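Local coordinates for cell wall surface anchor family protein (Jo),Cell wall surface anchor family protein (In) (Streptococcus pneumoniae, PDB 5MKC) that forms the Jo.In complex of two fragments from a pneumococcal pilus adhesin, which associate autocatalytically, probably through an isopeptide bond, at residues G22-P25 with P30-I33. Residues are numbered along the deposited sequence; the frame is centred on the assembly and turned at random.
Sequences GTYP and PYQI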
loop_
_atom_site.group_PDB
_atom_site.type_symbol
_atom_site.label_atom_id
_atom_site.label_comp_id
_atom_site.label_asym_id
_atom_site.label_seq_id
_atom_site.Cartn_x
_atom_site.Cartn_y
_atom_site.Cartn_z
ATOM N N GLY A 22 11.185 9.311 8.138
ATOM C CA GLY A 22 10.813 9.782 6.811
ATOM C C GLY A 22 9.977 11.045 6.915
ATOM O O GLY A 22 9.646 11.496 8.023
ATOM N N THR A 23 9.650 11.636 5.766
ATOM C CA THR A 23 8.886 12.869 5.749
ATOM C C THR A 23 7.676 12.720 4.863
ATOM O O THR A 23 7.786 12.314 3.734
ATOM C CB THR A 23 9.743 14.055 5.280
ATOM O OG1 THR A 23 10.836 14.227 6.184
ATOM C CG2 THR A 23 8.917 15.365 5.243
ATOM N N TYR A 24 6.504 13.012 5.398
ATOM C CA TYR A 24 5.302 13.111 4.582
ATOM C C TYR A 24 5.394 14.356 3.682
ATOM O O TYR A 24 5.463 15.472 4.175
ATOM C CB TYR A 24 4.076 13.243 5.485
ATOM C CG TYR A 24 3.674 12.013 6.246
ATOM C CD1 TYR A 24 3.348 10.844 5.588
ATOM C CD2 TYR A 24 3.572 12.021 7.639
ATOM C CE1 TYR A 24 2.931 9.725 6.290
ATOM C CE2 TYR A 24 3.161 10.896 8.340
ATOM C CZ TYR A 24 2.840 9.755 7.639
ATOM O OH TYR A 24 2.430 8.606 8.268
ATOM N N PRO A 25 5.443 14.165 2.360
ATOM C CA PRO A 25 5.527 15.334 1.486
ATOM C C PRO A 25 4.322 16.271 1.564
ATOM O O PRO A 25 4.482 17.458 1.407
ATOM C CB PRO A 25 5.608 14.724 0.088
ATOM C CG PRO A 25 5.974 13.307 0.269
ATOM C CD PRO A 25 5.475 12.906 1.613
ATOM N N PRO A 30 7.680 14.857 10.007
ATOM C CA PRO A 30 8.364 13.566 10.041
ATOM C C PRO A 30 7.544 12.432 10.638
ATOM O O PRO A 30 6.636 12.665 11.419
ATOM C CB PRO A 30 9.580 13.842 10.913
ATOM C CG PRO A 30 9.202 14.990 11.771
ATOM C CD PRO A 30 8.054 15.712 11.143
ATOM N N TYR A 31 7.831 11.209 10.211
ATOM C CA TYR A 31 7.347 10.009 10.888
ATOM C C TYR A 31 8.538 9.138 11.263
ATOM O O TYR A 31 9.531 9.122 10.565
ATOM C CB TYR A 31 6.364 9.232 10.031
ATOM C CG TYR A 31 6.838 8.850 8.639
ATOM C CD1 TYR A 31 7.490 7.655 8.407
ATOM C CD2 TYR A 31 6.567 9.668 7.537
ATOM C CE1 TYR A 31 7.892 7.283 7.120
ATOM C CE2 TYR A 31 6.988 9.310 6.260
ATOM C CZ TYR A 31 7.647 8.111 6.055
ATOM O OH TYR A 31 8.048 7.748 4.785
ATOM N N GLN A 32 8.459 8.466 12.401
ATOM C CA GLN A 32 9.550 7.637 12.866
ATOM C C GLN A 32 9.544 6.322 12.105
ATOM O O GLN A 32 8.488 5.877 11.642
ATOM C CB GLN A 32 9.402 7.365 14.366
ATOM C CG GLN A 32 9.248 8.629 15.214
ATOM C CD GLN A 32 10.356 9.672 14.960
ATOM O OE1 GLN A 32 10.082 10.814 14.480
ATOM N NE2 GLN A 32 11.607 9.277 15.229
ATOM N N ILE A 33 10.717 5.713 11.950
ATOM C CA ILE A 33 10.796 4.371 11.374
ATOM C C ILE A 33 11.633 3.483 12.259
ATOM O O ILE A 33 12.578 3.948 12.838
ATOM C CB ILE A 33 11.365 4.339 9.942
ATOM C CG1 ILE A 33 12.773 4.908 9.904
ATOM C CG2 ILE A 33 10.458 5.067 8.967
ATOM C CD1 ILE A 33 13.249 5.159 8.494
HETATM O O HOH W 1 7.968 9.680 2.887
#
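Gly22 and Tyr31 face each other as an antiparallel hydrogen-bonded pair, each giving its N-H to the other's carbonyl: Gly22 N to Tyr31 O and Tyr31 N to Gly22 O, each 2.9 Å. Gly22 O takes a further CA-H...O contact from Pro30 CA at 3.2 Å, beside the non-hydrogen-bonded pair Thr23-Pro30. With chi1 at 54°, Tyr31 CG sits between its own backbone N and carbonyl carbon, which folds the ring back over the opposing strand. There Gly22 CA lies over the ring face, 3.8 Å from the Tyr31 ring centroid, a CH-pi contact. The phenol end is fixed by two partners: Tyr31 OH is hydrogen-bonded to Ile225 N and, at 2.7 Å, to a water in the plane of the ring. That water donates to Thr23 O, so the hydroxyl is tied back to strand 21-24. The Tyr24 and Tyr31 side chains cross at about a right angle, their ring planes inclined at 45°, with Tyr31 CD2 over the centre of one Tyr24 face; Arg55 makes a cation-pi contact with the Tyr24 ring. Both segments lie in the N-terminal part of the engineered fusion, in the beta hairpin of strands 21-24 and 29-35. Strand 44-57 pairs with the other edge of 29-35, bonding Gln32 to Asn51, while from near the chain's C-terminal end Pro224 packs against both tyrosines and Asp222 of strand 221-222 touches Tyr24.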